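Local coordinates for response regulator receiver protein (Desulfuromonas acetoxidans, PDB 2ZAY) that probably acts in two-component signalling, this chain being the receiver domain of a longer response regulator, at residues R10-D15 / V49-H54; E59-K64 / A87-A92; I83-L88 / M103-F108. All coordinates share one frame; numbering follows the deposited sequence.

Contact 1: residues R10-D15 / V49-H54; sequences RIMLVD and VKTHPH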
ATOM      1  N   ARG A  10     -11.084  -4.257  -2.992  1.00 25.61           N
ATOM      2  CA  ARG A  10      -9.867  -5.047  -3.149  1.00 24.16           C
ATOM      3  C   ARG A  10      -8.712  -4.167  -2.704  1.00 23.43           C
ATOM      4  O   ARG A  10      -8.542  -3.061  -3.216  1.00 21.00           O
ATOM      5  CB  ARG A  10      -9.635  -5.435  -4.614  1.00 23.82           C
ATOM      6  CG  ARG A  10     -10.780  -6.195  -5.270  1.00 28.91           C
ATOM      7  CD  ARG A  10     -10.587  -6.262  -6.792  1.00 31.66           C
ATOM      8  NE  ARG A  10     -11.879  -6.226  -7.469  1.00 38.72           N
ATOM      9  CZ  ARG A  10     -12.291  -5.242  -8.258  1.00 38.39           C
ATOM     10  NH1 ARG A  10     -11.515  -4.190  -8.494  1.00 36.10           N
ATOM     11  NH2 ARG A  10     -13.499  -5.305  -8.804  1.00 44.59           N
ATOM     12  N   ILE A  11      -7.920  -4.661  -1.762  1.00 22.83           N
ATOM     13  CA  ILE A  11      -6.783  -3.903  -1.260  1.00 22.34           C
ATOM     14  C   ILE A  11      -5.522  -4.750  -1.391  1.00 23.77           C
ATOM     15  O   ILE A  11      -5.453  -5.829  -0.811  1.00 24.45           O
ATOM     16  CB  ILE A  11      -6.976  -3.545   0.237  1.00 23.61           C
ATOM     17  CG1 ILE A  11      -8.304  -2.810   0.442  1.00 22.39           C
ATOM     18  CG2 ILE A  11      -5.808  -2.691   0.725  1.00 24.26           C
ATOM     19  CD1 ILE A  11      -8.347  -1.410  -0.146  1.00 25.21           C
ATOM     20  N   MET A  12      -4.537  -4.289  -2.156  1.00 21.46           N
ATOM     21  CA  MET A  12      -3.299  -5.056  -2.272  1.00 23.43           C
ATOM     22  C   MET A  12      -2.296  -4.537  -1.251  1.00 23.60           C
ATOM     23  O   MET A  12      -2.104  -3.332  -1.119  1.00 25.77           O
ATOM     24  CB  MET A  12      -2.698  -4.953  -3.681  1.00 23.53           C
ATOM     25  CG  MET A  12      -1.328  -5.661  -3.829  1.00 25.13           C
ATOM     26  SD  MET A  12      -0.612  -5.665  -5.528  1.00 21.40           S
ATOM     27  CE  MET A  12      -1.719  -6.591  -6.319  1.00 26.23           C
ATOM     28  N   LEU A  13      -1.674  -5.452  -0.516  1.00 22.17           N
ATOM     29  CA  LEU A  13      -0.673  -5.083   0.485  1.00 23.66           C
ATOM     30  C   LEU A  13       0.667  -5.721   0.103  1.00 22.72           C
ATOM     31  O   LEU A  13       0.742  -6.932  -0.079  1.00 24.33           O
ATOM     32  CB  LEU A  13      -1.117  -5.581   1.860  1.00 24.74           C
ATOM     33  CG  LEU A  13      -0.154  -5.443   3.035  1.00 29.61           C
ATOM     34  CD1 LEU A  13       0.162  -3.976   3.270  1.00 29.40           C
ATOM     35  CD2 LEU A  13      -0.788  -6.063   4.282  1.00 29.78           C
ATOM     36  N   VAL A  14       1.714  -4.906  -0.017  1.00 21.69           N
ATOM     37  CA  VAL A  14       3.048  -5.391  -0.385  1.00 21.54           C
ATOM     38  C   VAL A  14       4.018  -5.101   0.768  1.00 23.73           C
ATOM     39  O   VAL A  14       4.235  -3.943   1.126  1.00 22.65           O
ATOM     40  CB  VAL A  14       3.584  -4.667  -1.653  1.00 21.36           C
ATOM     41  CG1 VAL A  14       4.806  -5.402  -2.188  1.00 20.57           C
ATOM     42  CG2 VAL A  14       2.501  -4.573  -2.713  1.00 21.23           C
ATOM     43  N   ASP A  15       4.600  -6.145   1.351  1.00 24.53           N
ATOM     44  CA  ASP A  15       5.528  -5.961   2.471  1.00 26.93           C
ATOM     45  C   ASP A  15       6.479  -7.153   2.520  1.00 27.83           C
ATOM     46  O   ASP A  15       6.075  -8.278   2.222  1.00 26.30           O
ATOM     47  CB  ASP A  15       4.751  -5.866   3.789  1.00 28.15           C
ATOM     48  CG  ASP A  15       5.591  -5.290   4.925  1.00 33.27           C
ATOM     49  OD1 ASP A  15       5.622  -4.053   5.075  1.00 34.10           O
ATOM     50  OD2 ASP A  15       6.229  -6.072   5.657  1.00 34.81           O
ATOM     51  N   VAL A  49      -1.850  -5.500 -11.975  1.00 23.83           N
ATOM     52  CA  VAL A  49      -2.402  -5.359 -13.314  1.00 26.06           C
ATOM     53  C   VAL A  49      -3.563  -6.315 -13.574  1.00 26.93           C
ATOM     54  O   VAL A  49      -4.518  -5.953 -14.254  1.00 27.99           O
ATOM     55  CB  VAL A  49      -1.295  -5.563 -14.387  1.00 24.83           C
ATOM     56  CG1 VAL A  49      -1.909  -5.643 -15.778  1.00 28.37           C
ATOM     57  CG2 VAL A  49      -0.304  -4.396 -14.319  1.00 26.67           C
ATOM     58  N   LYS A  50      -3.508  -7.522 -13.019  1.00 26.89           N
ATOM     59  CA  LYS A  50      -4.589  -8.470 -13.255  1.00 28.33           C
ATOM     60  C   LYS A  50      -5.689  -8.514 -12.200  1.00 26.58           C
ATOM     61  O   LYS A  50      -6.784  -8.991 -12.483  1.00 27.60           O
ATOM     62  CB  LYS A  50      -4.030  -9.882 -13.476  1.00 30.62           C
ATOM     63  CG  LYS A  50      -3.230 -10.454 -12.332  1.00 34.11           C
ATOM     64  CD  LYS A  50      -2.540 -11.743 -12.776  1.00 34.78           C
ATOM     65  CE  LYS A  50      -1.718 -12.366 -11.663  1.00 35.93           C
ATOM     66  NZ  LYS A  50      -1.079 -13.636 -12.120  1.00 35.26           N
ATOM     67  N   THR A  51      -5.418  -8.014 -10.997  1.00 24.10           N
ATOM     68  CA  THR A  51      -6.431  -8.034  -9.944  1.00 23.85           C
ATOM     69  C   THR A  51      -7.092  -6.679  -9.741  1.00 22.06           C
ATOM     70  O   THR A  51      -8.103  -6.574  -9.051  1.00 22.22           O
ATOM     71  CB  THR A  51      -5.854  -8.502  -8.591  1.00 25.55           C
ATOM     72  OG1 THR A  51      -4.989  -7.491  -8.063  1.00 26.17           O
ATOM     73  CG2 THR A  51      -5.071  -9.803  -8.761  1.00 25.93           C
ATOM     74  N   HIS A  52      -6.506  -5.633 -10.321  1.00 22.91           N
ATOM     75  CA  HIS A  52      -7.085  -4.295 -10.229  1.00 19.43           C
ATOM     76  C   HIS A  52      -7.513  -3.880  -8.817  1.00 19.78           C
ATOM     77  O   HIS A  52      -8.689  -3.566  -8.583  1.00 20.04           O
ATOM     78  CB  HIS A  52      -8.303  -4.218 -11.156  1.00 20.65           C
ATOM     79  CG  HIS A  52      -8.038  -4.728 -12.538  1.00 21.73           C
ATOM     80  ND1 HIS A  52      -7.400  -3.975 -13.500  1.00 22.32           N
ATOM     81  CD2 HIS A  52      -8.277  -5.935 -13.101  1.00 22.29           C
ATOM     82  CE1 HIS A  52      -7.255  -4.699 -14.597  1.00 22.35           C
ATOM     83  NE2 HIS A  52      -7.778  -5.892 -14.380  1.00 22.44           N
ATOM     84  N   PRO A  53      -6.578  -3.866  -7.854  1.00 19.35           N
ATOM     85  CA  PRO A  53      -6.975  -3.462  -6.501  1.00 18.35           C
ATOM     86  C   PRO A  53      -7.492  -2.021  -6.518  1.00 19.62           C
ATOM     87  O   PRO A  53      -7.079  -1.229  -7.368  1.00 18.35           O
ATOM     88  CB  PRO A  53      -5.676  -3.590  -5.709  1.00 19.83           C
ATOM     89  CG  PRO A  53      -4.617  -3.286  -6.754  1.00 19.54           C
ATOM     90  CD  PRO A  53      -5.123  -4.086  -7.935  1.00 17.78           C
ATOM     91  N   HIS A  54      -8.390  -1.684  -5.595  1.00 18.23           N
ATOM     92  CA  HIS A  54      -8.917  -0.320  -5.529  1.00 20.07           C
ATOM     93  C   HIS A  54      -7.882   0.598  -4.891  1.00 19.79           C
ATOM     94  O   HIS A  54      -7.874   1.809  -5.116  1.00 20.85           O
ATOM     95  CB  HIS A  54     -10.201  -0.259  -4.695  1.00 21.04           C
ATOM     96  CG  HIS A  54     -11.368  -0.953  -5.321  1.00 22.77           C
ATOM     97  ND1 HIS A  54     -11.679  -2.270  -5.060  1.00 21.52           N
ATOM     98  CD2 HIS A  54     -12.300  -0.514  -6.202  1.00 24.78           C
ATOM     99  CE1 HIS A  54     -12.752  -2.612  -5.750  1.00 24.91           C
ATOM    100  NE2 HIS A  54     -13.149  -1.565  -6.452  1.00 23.86           N
TER
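R10 and H54 are joined by two hydrogen bonds that use both backbone polar atoms of R10. R10 N donates to ND1 of the H54 imidazole over 2.9 Å, meeting the ring at its edge, close to the ring plane, in a nearly straight bond (163°). The return bond runs from H54 N to R10 O at 2.8 Å. One histidine thus engages the strand residue through its side chain and its backbone together, and ND1 must serve as the acceptor nitrogen of the ring. A third bond comes from the guanidinium, whose NH1 gives to H52 O at 2.9 Å; it is more bent, and H52 O lies near the edge of the guanidinium, slightly off its plane. H52 has left the helix with positive phi, at the turn that carries the chain off helix 41-51.

Flat groups also overlap. The first torsion of R10 sets CG beside its backbone N (chi1 -56°), and CG stays close to H54 ND1 and CE1. Farther out, H54 CE1 lies over one face of the guanidinium, toward its rim and 3.4 Å from R10 NH1, with the two planes only 15° apart.

M12 and P53 make the buried apolar part. M12 CB packs on P53 CB at 3.9 Å, and M12 CE lies 3.8 Å from T51 OG1, the two side chains crossing at about a right angle. That hydroxyl is hydrogen-bonded to V47 O within the helix, and M12 CE touches it by packing alone.

Strand 9-14 runs between strands 33-38 and 55-59, bonding to both through I11 and M12. M12 also packs on V47 and A48, while the H54 ring meets W9 and Y130 edge-to-face, bringing the chain just after helix 115-129 to this corner of the receiver fold.

Contact 2: residues E59-K64 / A87-A92; sequences EANMPK and ALSGRA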
ATOM      1  N   GLU A  59       5.247  -1.287   1.478  1.00 23.98           N
ATOM      2  CA  GLU A  59       6.327  -0.945   2.386  1.00 25.29           C
ATOM      3  C   GLU A  59       7.176   0.028   1.565  1.00 24.51           C
ATOM      4  O   GLU A  59       7.355  -0.174   0.366  1.00 23.49           O
ATOM      5  CB  GLU A  59       7.139  -2.198   2.717  1.00 27.02           C
ATOM      6  CG  GLU A  59       8.244  -1.988   3.733  1.00 30.58           C
ATOM      7  CD  GLU A  59       8.948  -3.290   4.089  1.00 34.01           C
ATOM      8  OE1 GLU A  59       9.739  -3.301   5.058  1.00 35.31           O
ATOM      9  OE2 GLU A  59       8.712  -4.299   3.392  1.00 32.71           O
ATOM     10  N   ALA A  60       7.692   1.075   2.199  1.00 26.18           N
ATOM     11  CA  ALA A  60       8.499   2.057   1.486  1.00 27.35           C
ATOM     12  C   ALA A  60       9.899   1.552   1.168  1.00 29.72           C
ATOM     13  O   ALA A  60      10.353   1.623   0.028  1.00 30.81           O
ATOM     14  CB  ALA A  60       8.588   3.338   2.296  1.00 29.47           C
ATOM     15  N   ASN A  61      10.582   1.034   2.178  1.00 30.90           N
ATOM     16  CA  ASN A  61      11.938   0.547   1.985  1.00 34.01           C
ATOM     17  C   ASN A  61      12.028  -0.973   1.914  1.00 33.95           C
ATOM     18  O   ASN A  61      12.014  -1.649   2.939  1.00 35.55           O
ATOM     19  CB  ASN A  61      12.819   1.080   3.115  1.00 34.87           C
ATOM     20  CG  ASN A  61      12.715   2.588   3.260  1.00 36.47           C
ATOM     21  OD1 ASN A  61      13.187   3.338   2.406  1.00 36.40           O
ATOM     22  ND2 ASN A  61      12.075   3.039   4.334  1.00 38.31           N
ATOM     23  N   MET A  62      12.102  -1.497   0.692  1.00 34.67           N
ATOM     24  CA  MET A  62      12.224  -2.934   0.455  1.00 34.49           C
ATOM     25  C   MET A  62      13.531  -3.165  -0.312  1.00 36.99           C
ATOM     26  O   MET A  62      13.890  -2.380  -1.194  1.00 37.51           O
ATOM     27  CB  MET A  62      11.047  -3.465  -0.381  1.00 30.95           C
ATOM     28  CG  MET A  62       9.680  -3.339   0.274  1.00 26.67           C
ATOM     29  SD  MET A  62       8.335  -4.162  -0.645  1.00 20.33           S
ATOM     30  CE  MET A  62       8.122  -3.010  -2.048  1.00 25.06           C
ATOM     31  N   PRO A  63      14.261  -4.241   0.018  1.00 38.41           N
ATOM     32  CA  PRO A  63      15.520  -4.517  -0.679  1.00 39.69           C
ATOM     33  C   PRO A  63      15.293  -4.827  -2.152  1.00 39.99           C
ATOM     34  O   PRO A  63      14.249  -5.355  -2.522  1.00 41.21           O
ATOM     35  CB  PRO A  63      16.089  -5.706   0.096  1.00 39.26           C
ATOM     36  CG  PRO A  63      14.860  -6.419   0.563  1.00 40.62           C
ATOM     37  CD  PRO A  63      13.983  -5.275   1.031  1.00 39.11           C
ATOM     38  N   LYS A  64      16.277  -4.490  -2.982  1.00 41.67           N
ATOM     39  CA  LYS A  64      16.204  -4.725  -4.422  1.00 43.10           C
ATOM     40  C   LYS A  64      15.233  -3.743  -5.075  1.00 42.33           C
ATOM     41  O   LYS A  64      15.655  -2.827  -5.783  1.00 44.03           O
ATOM     42  CB  LYS A  64      15.762  -6.167  -4.713  1.00 45.74           C
ATOM     43  CG  LYS A  64      16.631  -7.242  -4.066  1.00 48.72           C
ATOM     44  CD  LYS A  64      18.042  -7.245  -4.636  1.00 52.44           C
ATOM     45  CE  LYS A  64      18.905  -8.306  -3.962  1.00 53.88           C
ATOM     46  NZ  LYS A  64      20.288  -8.342  -4.517  1.00 55.30           N
ATOM     47  N   ALA A  87       1.945   4.575   1.467  1.00 18.95           N
ATOM     48  CA  ALA A  87       3.245   4.063   1.873  1.00 20.23           C
ATOM     49  C   ALA A  87       3.260   3.745   3.360  1.00 20.10           C
ATOM     50  O   ALA A  87       2.713   4.489   4.173  1.00 20.46           O
ATOM     51  CB  ALA A  87       4.349   5.076   1.553  1.00 19.10           C
ATOM     52  N   LEU A  88       3.894   2.628   3.697  1.00 21.71           N
ATOM     53  CA  LEU A  88       4.042   2.180   5.072  1.00 23.64           C
ATOM     54  C   LEU A  88       5.549   2.172   5.310  1.00 23.64           C
ATOM     55  O   LEU A  88       6.295   1.580   4.540  1.00 24.04           O
ATOM     56  CB  LEU A  88       3.475   0.767   5.222  1.00 26.06           C
ATOM     57  CG  LEU A  88       2.205   0.576   6.053  1.00 30.17           C
ATOM     58  CD1 LEU A  88       1.146   1.597   5.678  1.00 28.58           C
ATOM     59  CD2 LEU A  88       1.703  -0.851   5.852  1.00 32.10           C
ATOM     60  N   SER A  89       6.016   2.833   6.361  1.00 25.40           N
ATOM     61  CA  SER A  89       7.452   2.846   6.583  1.00 25.58           C
ATOM     62  C   SER A  89       7.864   2.677   8.027  1.00 26.67           C
ATOM     63  O   SER A  89       7.268   3.260   8.935  1.00 23.54           O
ATOM     64  CB  SER A  89       8.062   4.136   6.034  1.00 27.17           C
ATOM     65  OG  SER A  89       9.451   4.186   6.316  1.00 26.74           O
ATOM     66  N   GLY A  90       8.897   1.865   8.220  1.00 28.58           N
ATOM     67  CA  GLY A  90       9.416   1.625   9.550  1.00 32.25           C
ATOM     68  C   GLY A  90      10.442   2.672   9.943  1.00 32.71           C
ATOM     69  O   GLY A  90      10.991   2.619  11.041  1.00 34.51           O
ATOM     70  N   ARG A  91      10.714   3.616   9.045  1.00 32.46           N
ATOM     71  CA  ARG A  91      11.671   4.686   9.324  1.00 33.84           C
ATOM     72  C   ARG A  91      10.882   5.945   9.635  1.00 33.67           C
ATOM     73  O   ARG A  91      10.991   6.520  10.717  1.00 34.79           O
ATOM     74  CB  ARG A  91      12.586   4.910   8.117  1.00 34.24           C
ATOM     75  CG  ARG A  91      13.339   3.661   7.732  1.00 37.26           C
ATOM     76  CD  ARG A  91      14.386   3.914   6.664  1.00 40.21           C
ATOM     77  NE  ARG A  91      15.203   2.719   6.471  1.00 42.57           N
ATOM     78  CZ  ARG A  91      16.279   2.657   5.695  1.00 42.21           C
ATOM     79  NH1 ARG A  91      16.682   3.731   5.025  1.00 40.92           N
ATOM     80  NH2 ARG A  91      16.957   1.520   5.599  1.00 42.55           N
ATOM     81  N   ALA A  92      10.079   6.373   8.673  1.00 33.43           N
ATOM     82  CA  ALA A  92       9.227   7.534   8.859  1.00 31.97           C
ATOM     83  C   ALA A  92       9.901   8.820   9.348  1.00 31.43           C
ATOM     84  O   ALA A  92       9.419   9.471  10.282  1.00 31.24           O
ATOM     85  CB  ALA A  92       8.080   7.166   9.790  1.00 31.67           C
TER
HETATM   86  O   HOH W   1      10.060   0.663   5.405  1.00 40.42           O
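N61 lays its carboxamide over one face of the R91 guanidinium, with CG displaced toward the rim and the two planes 28° apart. Its ND2 also reaches the aliphatic part of the same side chain, 3.4 Å from R91 CD. ND2 is hydrogen-bonded to E96 OE1 of helix 94-103.

S89 OG, anti to the backbone N (chi1 177°), accepts from R91 N at 3.1 Å in an ST turn that bends the chain off the end of the strand, and it is also hydrogen-bonded to E96 OE2. Both oxygens of the E96 carboxylate are therefore engaged, one by each side of the contact. An alanine at S89 would probably leave R91 N without this acceptor and E96 OE2 without the serine hydroxyl, making the turn less firmly held. The CB of S89 packs on A60 CB at 3.9 Å.

The backbones meet as parallel strands where E59 pairs with L88. A60 N donates to L88 O over 2.8 Å, and E59 CA approaches the same oxygen at 3.3 Å in a CA-H...O contact. Farther along, where the chains have separated, a water accepts from N61 N and G90 N, each at 3.3 Å, and bridges the two segments.

E59 lies where receiver domains usually carry the phosphoacceptor aspartate, and S89 where they carry a conserved serine or threonine, so the contact probably lines what corresponds to the phosphorylation pocket. E59 OE2 is hydrogen-bonded to T16 and close to D15. On the side of A60, helix 94-103 covers the contact through E96 and L100, while strand 107-110 follows on the far side of strand 85-89, with F108 against S89.

Contact 3: residues I83-L88 / M103-F108; sequences IPVIAL and MGFIDF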
ATOM      1  N   ILE A  83      -4.404   4.105  -9.643  1.00 20.17           N
ATOM      2  CA  ILE A  83      -4.758   3.465  -8.369  1.00 19.77           C
ATOM      3  C   ILE A  83      -4.008   4.175  -7.247  1.00 19.87           C
ATOM      4  O   ILE A  83      -2.802   4.381  -7.343  1.00 19.40           O
ATOM      5  CB  ILE A  83      -4.363   1.981  -8.348  1.00 19.32           C
ATOM      6  CG1 ILE A  83      -5.160   1.210  -9.407  1.00 21.04           C
ATOM      7  CG2 ILE A  83      -4.602   1.408  -6.952  1.00 19.55           C
ATOM      8  CD1 ILE A  83      -4.709  -0.253  -9.577  1.00 20.94           C
ATOM      9  N   PRO A  84      -4.709   4.563  -6.170  1.00 19.80           N
ATOM     10  CA  PRO A  84      -3.998   5.249  -5.083  1.00 19.43           C
ATOM     11  C   PRO A  84      -3.041   4.323  -4.343  1.00 19.32           C
ATOM     12  O   PRO A  84      -3.320   3.136  -4.172  1.00 19.61           O
ATOM     13  CB  PRO A  84      -5.129   5.761  -4.190  1.00 20.09           C
ATOM     14  CG  PRO A  84      -6.224   4.739  -4.401  1.00 19.09           C
ATOM     15  CD  PRO A  84      -6.159   4.505  -5.901  1.00 20.15           C
ATOM     16  N   VAL A  85      -1.913   4.874  -3.908  1.00 18.24           N
ATOM     17  CA  VAL A  85      -0.911   4.077  -3.197  1.00 18.05           C
ATOM     18  C   VAL A  85      -0.552   4.713  -1.860  1.00 18.04           C
ATOM     19  O   VAL A  85      -0.212   5.898  -1.792  1.00 18.43           O
ATOM     20  CB  VAL A  85       0.385   3.920  -4.046  1.00 16.74           C
ATOM     21  CG1 VAL A  85       1.343   2.930  -3.364  1.00 18.79           C
ATOM     22  CG2 VAL A  85       0.036   3.426  -5.455  1.00 17.92           C
ATOM     23  N   ILE A  86      -0.644   3.920  -0.795  1.00 17.36           N
ATOM     24  CA  ILE A  86      -0.305   4.378   0.551  1.00 17.14           C
ATOM     25  C   ILE A  86       1.042   3.769   0.916  1.00 18.76           C
ATOM     26  O   ILE A  86       1.264   2.580   0.683  1.00 19.96           O
ATOM     27  CB  ILE A  86      -1.334   3.894   1.607  1.00 17.24           C
ATOM     28  CG1 ILE A  86      -2.670   4.627   1.430  1.00 16.34           C
ATOM     29  CG2 ILE A  86      -0.780   4.130   3.029  1.00 16.69           C
ATOM     30  CD1 ILE A  86      -3.724   4.177   2.423  1.00 18.47           C
ATOM     31  N   ALA A  87       1.945   4.575   1.467  1.00 18.95           N
ATOM     32  CA  ALA A  87       3.245   4.063   1.873  1.00 20.23           C
ATOM     33  C   ALA A  87       3.260   3.745   3.360  1.00 20.10           C
ATOM     34  O   ALA A  87       2.713   4.489   4.173  1.00 20.46           O
ATOM     35  CB  ALA A  87       4.349   5.076   1.553  1.00 19.10           C
ATOM     36  N   LEU A  88       3.894   2.628   3.697  1.00 21.71           N
ATOM     37  CA  LEU A  88       4.042   2.180   5.072  1.00 23.64           C
ATOM     38  C   LEU A  88       5.549   2.172   5.310  1.00 23.64           C
ATOM     39  O   LEU A  88       6.295   1.580   4.540  1.00 24.04           O
ATOM     40  CB  LEU A  88       3.475   0.767   5.222  1.00 26.06           C
ATOM     41  CG  LEU A  88       2.205   0.576   6.053  1.00 30.17           C
ATOM     42  CD1 LEU A  88       1.146   1.597   5.678  1.00 28.58           C
ATOM     43  CD2 LEU A  88       1.703  -0.851   5.852  1.00 32.10           C
ATOM     44  N   MET A 103       6.020  12.871  -4.094  1.00 23.96           N
ATOM     45  CA  MET A 103       6.052  11.966  -5.252  1.00 24.59           C
ATOM     46  C   MET A 103       4.669  11.607  -5.773  1.00 23.93           C
ATOM     47  O   MET A 103       4.508  11.287  -6.957  1.00 24.72           O
ATOM     48  CB  MET A 103       6.692  10.638  -4.865  1.00 26.70           C
ATOM     49  CG  MET A 103       8.123  10.460  -5.209  1.00 29.39           C
ATOM     50  SD  MET A 103       8.577   8.816  -4.668  1.00 18.59           S
ATOM     51  CE  MET A 103       8.105   7.835  -6.077  1.00 22.08           C
ATOM     52  N   GLY A 104       3.685  11.596  -4.880  1.00 21.25           N
ATOM     53  CA  GLY A 104       2.342  11.246  -5.302  1.00 20.80           C
ATOM     54  C   GLY A 104       1.684  10.161  -4.467  1.00 20.15           C
ATOM     55  O   GLY A 104       0.536   9.786  -4.731  1.00 18.30           O
ATOM     56  N   PHE A 105       2.399   9.621  -3.484  1.00 18.12           N
ATOM     57  CA  PHE A 105       1.788   8.614  -2.619  1.00 19.30           C
ATOM     58  C   PHE A 105       0.579   9.311  -2.002  1.00 19.28           C
ATOM     59  O   PHE A 105       0.682  10.453  -1.546  1.00 17.66           O
ATOM     60  CB  PHE A 105       2.769   8.164  -1.530  1.00 18.84           C
ATOM     61  CG  PHE A 105       3.694   7.052  -1.970  1.00 20.33           C
ATOM     62  CD1 PHE A 105       3.324   5.721  -1.818  1.00 18.93           C
ATOM     63  CD2 PHE A 105       4.921   7.340  -2.573  1.00 20.62           C
ATOM     64  CE1 PHE A 105       4.160   4.681  -2.263  1.00 19.78           C
ATOM     65  CE2 PHE A 105       5.765   6.308  -3.023  1.00 20.24           C
ATOM     66  CZ  PHE A 105       5.382   4.982  -2.867  1.00 20.51           C
ATOM     67  N   ILE A 106      -0.568   8.638  -1.991  1.00 16.48           N
ATOM     68  CA  ILE A 106      -1.778   9.270  -1.465  1.00 19.03           C
ATOM     69  C   ILE A 106      -1.769   9.464   0.051  1.00 18.69           C
ATOM     70  O   ILE A 106      -2.481  10.325   0.578  1.00 20.22           O
ATOM     71  CB  ILE A 106      -3.040   8.488  -1.899  1.00 19.39           C
ATOM     72  CG1 ILE A 106      -4.238   9.435  -1.924  1.00 23.77           C
ATOM     73  CG2 ILE A 106      -3.268   7.305  -0.978  1.00 19.79           C
ATOM     74  CD1 ILE A 106      -5.445   8.853  -2.618  1.00 27.27           C
ATOM     75  N   ASP A 107      -0.987   8.656   0.758  1.00 18.03           N
ATOM     76  CA  ASP A 107      -0.865   8.795   2.210  1.00 19.19           C
ATOM     77  C   ASP A 107       0.425   8.116   2.665  1.00 18.62           C
ATOM     78  O   ASP A 107       1.065   7.388   1.896  1.00 17.72           O
ATOM     79  CB  ASP A 107      -2.069   8.185   2.953  1.00 19.41           C
ATOM     80  CG  ASP A 107      -2.342   8.880   4.295  1.00 22.85           C
ATOM     81  OD1 ASP A 107      -1.409   9.494   4.862  1.00 25.49           O
ATOM     82  OD2 ASP A 107      -3.486   8.812   4.793  1.00 22.90           O
ATOM     83  N   PHE A 108       0.805   8.372   3.912  1.00 18.50           N
ATOM     84  CA  PHE A 108       2.020   7.806   4.490  1.00 20.72           C
ATOM     85  C   PHE A 108       1.719   7.411   5.931  1.00 22.30           C
ATOM     86  O   PHE A 108       1.230   8.231   6.715  1.00 22.53           O
ATOM     87  CB  PHE A 108       3.136   8.849   4.458  1.00 22.22           C
ATOM     88  CG  PHE A 108       4.428   8.377   5.065  1.00 23.85           C
ATOM     89  CD1 PHE A 108       5.398   7.764   4.279  1.00 25.30           C
ATOM     90  CD2 PHE A 108       4.672   8.546   6.427  1.00 27.81           C
ATOM     91  CE1 PHE A 108       6.602   7.326   4.839  1.00 27.94           C
ATOM     92  CE2 PHE A 108       5.870   8.113   7.002  1.00 28.82           C
ATOM     93  CZ  PHE A 108       6.838   7.501   6.204  1.00 28.93           C
TER
HETATM   94  O   HOH W   2      -1.087   7.682  -4.942  1.00 22.65           O
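F105 meets V85 and A87 through CD1 and CE1 of its ring. V85 CG1, anti to its backbone N (chi1 -172°), comes to 3.5 Å from F105 CE1, and A87 CB lies 3.6 Å from F105 CD1. The same methyl of A87 is met by the F108 ring, whose CD1 stands 4.0 Å from A87 CB. F71 of helix 67-75 adds a further ring beside F105.

I106 packs on P84 and on I86. Its CD1 presses on P84 CB at 3.5 Å, a tight carbon contact, and its CG2 lies 3.7 Å from I86 CG1. The side chains of I86 and D107 run next to each other and point the same way.

Outward from these groups, the backbones are tied by I106 N donating to V85 O at 2.8 Å and, in a nearly straight bond (173°), by A87 N donating to D107 O at 3.0 Å. A water links V85 N to G104 O, where a Schellman motif ends helix 94-103. The D107 carboxylate forms the polar edge: OD1 takes F108 N at 2.7 Å, on its anti side, and OD2 makes a salt bridge to R121.

This chemistry is that of a beta-alpha-beta unit closing on itself: F105, V85, A87 and F108 pack together, with L100 of helix 94-103 touching A87 and F108, and D107, gripped by F108 N and R121, would probably be stabilised as a carboxylate.

In the fold
From the N terminus, strand 9-14 comes first, and contact 1 closes the loop over helix 22-31, strand 33-38 and helix 41-51, joining strand 9-14 to the turn before strand 55-59. Contact 2 opens only afterwards and closes around helix 67-75, on the opposite side of the chain's centre; its centre lies about 17 Å from that of contact 1, although V14 and E59 adjoin. Contact 3 then spans helix 94-103. Contacts 2 and 3 interlock over strand 85-89, sharing A87 and L88, with neither nested in the other. Together these two join strands 55-59, 85-89 and 107-110 within the parallel sheet of the CheY-like fold.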